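Local coordinates for protein HI1317 (Haemophilus influenzae, PDB 1JOV) that probably interconverts the alpha and beta anomers of D-glucose 6-phosphate, as a member of the glucose-6-phosphate 1-epimerase family, at residues K132-G141 against L256-S267. Residues are numbered along the deposited sequence; the frame is centred on the assembly and turned at random.
Sequences KCHLTFTHYG and LEFGESLSVEIS
His134 overlaps Val264 with the edge of its imidazole, CD2 at Val264 O, between Ser263 and Glu265. Its CG stands anti to the backbone N (chi1 -169°), which swings the ring toward strand 261-267. The NE2 edge meets Ser263 OG in the ring plane, and His134 NE2 and Ser263 OG form a hydrogen bond of 3.1 Å. Glu265 CB lies above one ring face, offset toward the rim. On the same side of the sheet, Thr136 turns OG1 to Ser263 CB and its methyl CG2 to Ser261 CB. Lys132 runs extended to Glu265, where its NZ makes a long, weak salt bridge to OE2. Strands 133-139 and 261-267 are antiparallel neighbours in the large sheet of the galactose mutarotase-like beta-sandwich. Backbone bonds join Cys133 with Ile266, Leu135 with Val264 and Phe137 with Leu262, each pair in both directions. On the face of the sheet that carries these residues, Leu135 and Phe137 pack on Leu149 of strand 145-154, which also bears His150, a predicted active-site residue. Cys133 packs on Leu42 and Trp45 of strand 41-47. Leu262 CD2 packs 3.6 Å from Phe137 CD2, obliquely to the ring. Leu256 CD1 comes to the edge of the same ring, 4.4 Å from Phe137 CE2. Just before strand 261-267 the chain reverses in a type II turn, Glu257 to Glu260, with Gly259 at positive phi (80°). Gly259 N gives His139 O a hydrogen bond of 2.7 Å. The His139 ring sets its edge against Glu257 CA, with CD2 3.3 Å from Leu256 O, while its ND1 bonds Tyr77 OH. Tyr140 points its CD1 edge at a face of Phe258, a T-shaped pair with centroids 5.5 Å apart and planes at 67°.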
ATOM      1  N   LYS A 132       4.327  10.824 -10.145  1.00 26.04           N
ATOM      2  CA  LYS A 132       3.660   9.558  -9.882  1.00 31.11           C
ATOM      3  C   LYS A 132       4.438   8.871  -8.739  1.00 27.87           C
ATOM      4  O   LYS A 132       5.504   9.347  -8.346  1.00 25.99           O
ATOM      5  CB  LYS A 132       3.562   8.730 -11.166  1.00 31.37           C
ATOM      6  CG  LYS A 132       3.055   9.477 -12.395  1.00 30.24           C
ATOM      7  CD  LYS A 132       2.792   8.515 -13.562  1.00 52.92           C
ATOM      8  CE  LYS A 132       1.848   9.122 -14.591  1.00 52.10           C
ATOM      9  NZ  LYS A 132       1.779   8.304 -15.836  1.00 58.43           N
ATOM     10  N   CYS A 133       3.925   7.733  -8.197  1.00 24.02           N
ATOM     11  CA  CYS A 133       4.642   6.970  -7.152  1.00 19.43           C
ATOM     12  C   CYS A 133       4.823   5.533  -7.623  1.00 18.75           C
ATOM     13  O   CYS A 133       3.850   4.795  -7.740  1.00 24.42           O
ATOM     14  CB  CYS A 133       3.919   7.018  -5.811  1.00 27.27           C
ATOM     15  SG  CYS A 133       4.621   5.927  -4.536  1.00 24.22           S
ATOM     16  N   HIS A 134       6.088   5.139  -7.900  1.00 22.64           N
ATOM     17  CA  HIS A 134       6.191   3.759  -8.365  1.00 23.33           C
ATOM     18  C   HIS A 134       6.811   2.897  -7.253  1.00 19.32           C
ATOM     19  O   HIS A 134       7.985   3.074  -6.923  1.00 19.76           O
ATOM     20  CB  HIS A 134       7.055   3.721  -9.643  1.00 22.63           C
ATOM     21  CG  HIS A 134       7.006   2.396 -10.350  1.00 34.61           C
ATOM     22  ND1 HIS A 134       7.669   2.154 -11.539  1.00 39.44           N
ATOM     23  CD2 HIS A 134       6.370   1.243 -10.035  1.00 32.22           C
ATOM     24  CE1 HIS A 134       7.442   0.914 -11.926  1.00 33.47           C
ATOM     25  NE2 HIS A 134       6.657   0.331 -11.034  1.00 36.79           N
ATOM     26  N   LEU A 135       6.070   1.989  -6.672  1.00 21.05           N
ATOM     27  CA  LEU A 135       6.513   1.153  -5.589  1.00 18.27           C
ATOM     28  C   LEU A 135       6.658  -0.313  -6.060  1.00 16.83           C
ATOM     29  O   LEU A 135       5.687  -0.877  -6.559  1.00 18.68           O
ATOM     30  CB  LEU A 135       5.438   1.249  -4.538  1.00 18.04           C
ATOM     31  CG  LEU A 135       5.737   0.663  -3.202  1.00 19.77           C
ATOM     32  CD1 LEU A 135       4.867   1.310  -2.143  1.00 21.74           C
ATOM     33  CD2 LEU A 135       5.542  -0.834  -3.217  1.00 17.93           C
ATOM     34  N   THR A 136       7.816  -0.889  -5.914  1.00 15.40           N
ATOM     35  CA  THR A 136       8.071  -2.267  -6.380  1.00 19.67           C
ATOM     36  C   THR A 136       8.564  -3.112  -5.232  1.00 19.12           C
ATOM     37  O   THR A 136       9.392  -2.637  -4.453  1.00 19.63           O
ATOM     38  CB  THR A 136       9.187  -2.279  -7.434  1.00 19.60           C
ATOM     39  OG1 THR A 136       8.773  -1.505  -8.553  1.00 22.12           O
ATOM     40  CG2 THR A 136       9.482  -3.693  -7.884  1.00 20.75           C
ATOM     41  N   PHE A 137       8.053  -4.315  -5.112  1.00 16.30           N
ATOM     42  CA  PHE A 137       8.482  -5.255  -4.106  1.00 14.88           C
ATOM     43  C   PHE A 137       9.165  -6.440  -4.802  1.00 20.01           C
ATOM     44  O   PHE A 137       8.612  -6.938  -5.770  1.00 19.53           O
ATOM     45  CB  PHE A 137       7.295  -5.814  -3.255  1.00 15.61           C
ATOM     46  CG  PHE A 137       7.619  -6.994  -2.372  1.00 13.65           C
ATOM     47  CD1 PHE A 137       8.085  -6.797  -1.085  1.00 15.22           C
ATOM     48  CD2 PHE A 137       7.514  -8.313  -2.815  1.00 14.27           C
ATOM     49  CE1 PHE A 137       8.438  -7.873  -0.254  1.00 14.46           C
ATOM     50  CE2 PHE A 137       7.856  -9.399  -2.012  1.00 16.23           C
ATOM     51  CZ  PHE A 137       8.325  -9.192  -0.715  1.00 16.86           C
ATOM     52  N   THR A 138      10.338  -6.905  -4.339  1.00 16.20           N
ATOM     53  CA  THR A 138      11.004  -8.074  -4.916  1.00 18.54           C
ATOM     54  C   THR A 138      11.291  -9.019  -3.808  1.00 16.33           C
ATOM     55  O   THR A 138      11.835  -8.656  -2.733  1.00 17.44           O
ATOM     56  CB  THR A 138      12.373  -7.690  -5.560  1.00 20.35           C
ATOM     57  OG1 THR A 138      12.126  -6.606  -6.502  1.00 22.05           O
ATOM     58  CG2 THR A 138      12.942  -8.938  -6.353  1.00 22.02           C
ATOM     59  N   HIS A 139      11.099 -10.276  -4.146  1.00 19.38           N
ATOM     60  CA  HIS A 139      11.285 -11.413  -3.276  1.00 20.92           C
ATOM     61  C   HIS A 139      12.626 -12.123  -3.507  1.00 21.33           C
ATOM     62  O   HIS A 139      12.888 -12.488  -4.631  1.00 22.41           O
ATOM     63  CB  HIS A 139      10.152 -12.374  -3.708  1.00 24.66           C
ATOM     64  CG  HIS A 139      10.275 -13.778  -3.253  1.00 26.06           C
ATOM     65  ND1 HIS A 139      10.528 -14.160  -1.953  1.00 20.50           N
ATOM     66  CD2 HIS A 139      10.110 -14.931  -3.957  1.00 20.91           C
ATOM     67  CE1 HIS A 139      10.487 -15.487  -1.885  1.00 22.96           C
ATOM     68  NE2 HIS A 139      10.302 -15.970  -3.092  1.00 23.44           N
ATOM     69  N   TYR A 140      13.405 -12.321  -2.449  1.00 19.33           N
ATOM     70  CA  TYR A 140      14.638 -13.056  -2.553  1.00 18.21           C
ATOM     71  C   TYR A 140      14.628 -14.260  -1.639  1.00 17.73           C
ATOM     72  O   TYR A 140      15.683 -14.759  -1.210  1.00 25.41           O
ATOM     73  CB  TYR A 140      15.822 -12.149  -2.217  1.00 19.59           C
ATOM     74  CG  TYR A 140      16.008 -11.076  -3.295  1.00 23.45           C
ATOM     75  CD1 TYR A 140      16.360 -11.393  -4.592  1.00 20.74           C
ATOM     76  CD2 TYR A 140      15.834  -9.752  -2.963  1.00 20.95           C
ATOM     77  CE1 TYR A 140      16.504 -10.360  -5.533  1.00 24.92           C
ATOM     78  CE2 TYR A 140      15.974  -8.740  -3.867  1.00 27.94           C
ATOM     79  CZ  TYR A 140      16.297  -9.028  -5.158  1.00 29.48           C
ATOM     80  OH  TYR A 140      16.435  -8.027  -6.088  1.00 38.53           O
ATOM     81  N   GLY A 141      13.409 -14.711  -1.328  1.00 18.21           N
ATOM     82  CA  GLY A 141      13.118 -15.765  -0.400  1.00 21.94           C
ATOM     83  C   GLY A 141      13.582 -17.160  -0.728  1.00 27.02           C
ATOM     84  O   GLY A 141      14.191 -17.428  -1.760  1.00 24.29           O
ATOM     85  N   LEU A 256       5.346 -15.965  -6.360  1.00 19.68           N
ATOM     86  CA  LEU A 256       6.570 -15.280  -6.757  1.00 21.17           C
ATOM     87  C   LEU A 256       7.732 -16.172  -6.497  1.00 27.19           C
ATOM     88  O   LEU A 256       7.829 -16.785  -5.397  1.00 26.51           O
ATOM     89  CB  LEU A 256       6.813 -14.044  -5.888  1.00 21.31           C
ATOM     90  CG  LEU A 256       5.892 -12.919  -6.210  1.00 20.53           C
ATOM     91  CD1 LEU A 256       5.884 -11.860  -5.027  1.00 24.20           C
ATOM     92  CD2 LEU A 256       6.320 -12.147  -7.472  1.00 21.03           C
ATOM     93  N   GLU A 257       8.666 -16.256  -7.454  1.00 24.54           N
ATOM     94  CA  GLU A 257       9.857 -17.009  -7.271  1.00 23.59           C
ATOM     95  C   GLU A 257      11.028 -16.026  -7.014  1.00 20.74           C
ATOM     96  O   GLU A 257      10.896 -14.815  -7.273  1.00 23.39           O
ATOM     97  CB  GLU A 257      10.126 -17.963  -8.474  1.00 28.40           C
ATOM     98  CG  GLU A 257       9.238 -19.193  -8.547  1.00 34.85           C
ATOM     99  CD  GLU A 257       9.240 -20.098  -7.310  1.00 36.50           C
ATOM    100  OE1 GLU A 257      10.297 -20.414  -6.726  1.00 37.66           O
ATOM    101  OE2 GLU A 257       8.145 -20.549  -6.935  1.00 43.36           O
ATOM    102  N   PHE A 258      12.179 -16.595  -6.649  1.00 26.85           N
ATOM    103  CA  PHE A 258      13.330 -15.793  -6.270  1.00 20.72           C
ATOM    104  C   PHE A 258      13.583 -14.709  -7.341  1.00 23.00           C
ATOM    105  O   PHE A 258      13.588 -15.053  -8.501  1.00 25.61           O
ATOM    106  CB  PHE A 258      14.520 -16.701  -6.125  1.00 32.03           C
ATOM    107  CG  PHE A 258      15.737 -16.031  -5.653  1.00 23.11           C
ATOM    108  CD1 PHE A 258      16.610 -15.452  -6.577  1.00 30.99           C
ATOM    109  CD2 PHE A 258      16.092 -15.985  -4.260  1.00 24.97           C
ATOM    110  CE1 PHE A 258      17.791 -14.819  -6.177  1.00 32.18           C
ATOM    111  CE2 PHE A 258      17.293 -15.322  -3.918  1.00 22.68           C
ATOM    112  CZ  PHE A 258      18.128 -14.750  -4.864  1.00 27.38           C
ATOM    113  N   GLY A 259      13.728 -13.438  -6.981  1.00 21.62           N
ATOM    114  CA  GLY A 259      14.019 -12.369  -7.925  1.00 19.90           C
ATOM    115  C   GLY A 259      12.907 -11.809  -8.725  1.00 20.45           C
ATOM    116  O   GLY A 259      13.115 -10.775  -9.385  1.00 21.96           O
ATOM    117  N   GLU A 260      11.687 -12.349  -8.597  1.00 17.36           N
ATOM    118  CA  GLU A 260      10.540 -11.794  -9.273  1.00 17.59           C
ATOM    119  C   GLU A 260       9.959 -10.619  -8.499  1.00 22.59           C
ATOM    120  O   GLU A 260      10.044 -10.583  -7.279  1.00 24.54           O
ATOM    121  CB  GLU A 260       9.481 -12.821  -9.518  1.00 23.10           C
ATOM    122  CG  GLU A 260       9.969 -13.987 -10.439  1.00 23.88           C
ATOM    123  CD  GLU A 260       8.850 -14.915 -10.861  1.00 35.77           C
ATOM    124  OE1 GLU A 260       7.958 -15.227 -10.057  1.00 28.15           O
ATOM    125  OE2 GLU A 260       8.803 -15.317 -12.016  1.00 32.77           O
ATOM    126  N   SER A 261       9.501  -9.614  -9.172  1.00 21.24           N
ATOM    127  CA  SER A 261       8.899  -8.503  -8.491  1.00 26.29           C
ATOM    128  C   SER A 261       7.451  -8.250  -8.846  1.00 25.12           C
ATOM    129  O   SER A 261       6.921  -8.836  -9.839  1.00 21.22           O
ATOM    130  CB  SER A 261       9.720  -7.262  -8.787  1.00 30.22           C
ATOM    131  OG  SER A 261       9.670  -7.090 -10.169  1.00 30.20           O
ATOM    132  N   LEU A 262       6.788  -7.376  -8.094  1.00 20.64           N
ATOM    133  CA  LEU A 262       5.479  -6.948  -8.454  1.00 21.71           C
ATOM    134  C   LEU A 262       5.467  -5.479  -8.068  1.00 24.56           C
ATOM    135  O   LEU A 262       6.093  -5.077  -7.087  1.00 20.04           O
ATOM    136  CB  LEU A 262       4.388  -7.806  -7.822  1.00 29.17           C
ATOM    137  CG  LEU A 262       3.909  -7.458  -6.399  1.00 21.10           C
ATOM    138  CD1 LEU A 262       2.605  -8.171  -6.084  1.00 22.76           C
ATOM    139  CD2 LEU A 262       4.974  -7.829  -5.367  1.00 24.86           C
ATOM    140  N   SER A 263       4.771  -4.655  -8.852  1.00 21.19           N
ATOM    141  CA  SER A 263       4.762  -3.267  -8.510  1.00 20.49           C
ATOM    142  C   SER A 263       3.508  -2.564  -8.927  1.00 20.90           C
ATOM    143  O   SER A 263       2.669  -3.134  -9.625  1.00 22.50           O
ATOM    144  CB  SER A 263       5.941  -2.564  -9.168  1.00 23.67           C
ATOM    145  OG  SER A 263       5.819  -2.570 -10.580  1.00 27.09           O
ATOM    146  N   VAL A 264       3.400  -1.308  -8.501  1.00 19.00           N
ATOM    147  CA  VAL A 264       2.279  -0.437  -8.862  1.00 19.24           C
ATOM    148  C   VAL A 264       2.791   0.980  -9.050  1.00 21.45           C
ATOM    149  O   VAL A 264       3.676   1.471  -8.331  1.00 20.31           O
ATOM    150  CB  VAL A 264       1.134  -0.477  -7.822  1.00 20.38           C
ATOM    151  CG1 VAL A 264       1.602   0.087  -6.494  1.00 18.40           C
ATOM    152  CG2 VAL A 264      -0.095   0.269  -8.341  1.00 23.57           C
ATOM    153  N   GLU A 265       2.218   1.584 -10.026  1.00 24.79           N
ATOM    154  CA  GLU A 265       2.494   2.982 -10.310  1.00 26.23           C
ATOM    155  C   GLU A 265       1.190   3.762 -10.074  1.00 26.37           C
ATOM    156  O   GLU A 265       0.164   3.514 -10.709  1.00 27.03           O
ATOM    157  CB  GLU A 265       2.945   3.184 -11.794  1.00 26.43           C
ATOM    158  CG  GLU A 265       3.294   4.611 -12.133  1.00 35.41           C
ATOM    159  CD  GLU A 265       3.558   4.850 -13.655  1.00 32.00           C
ATOM    160  OE1 GLU A 265       4.702   4.596 -14.095  1.00 50.34           O
ATOM    161  OE2 GLU A 265       2.618   5.304 -14.366  1.00 58.02           O
ATOM    162  N   ILE A 266       1.228   4.669  -9.107  1.00 23.71           N
ATOM    163  CA  ILE A 266       0.114   5.534  -8.670  1.00 24.83           C
ATOM    164  C   ILE A 266       0.238   6.975  -9.190  1.00 23.17           C
ATOM    165  O   ILE A 266       1.319   7.577  -9.141  1.00 24.53           O
ATOM    166  CB  ILE A 266       0.036   5.543  -7.116  1.00 25.00           C
ATOM    167  CG1 ILE A 266       0.364   4.155  -6.552  1.00 25.15           C
ATOM    168  CG2 ILE A 266      -1.346   5.990  -6.663  1.00 25.51           C
ATOM    169  CD1 ILE A 266      -0.058   3.967  -5.113  1.00 21.29           C
ATOM    170  N   SER A 267      -0.878   7.533  -9.678  1.00 29.89           N
ATOM    171  CA  SER A 267      -0.831   8.903 -10.196  1.00 30.14           C
ATOM    172  C   SER A 267      -2.235   9.487 -10.061  1.00 23.62           C
ATOM    173  O   SER A 267      -3.222   8.747  -9.813  1.00 26.81           O
ATOM    174  CB  SER A 267      -0.437   8.853 -11.676  1.00 29.17           C
ATOM    175  OG  SER A 267      -1.460   8.135 -12.301  1.00 36.68           O
TER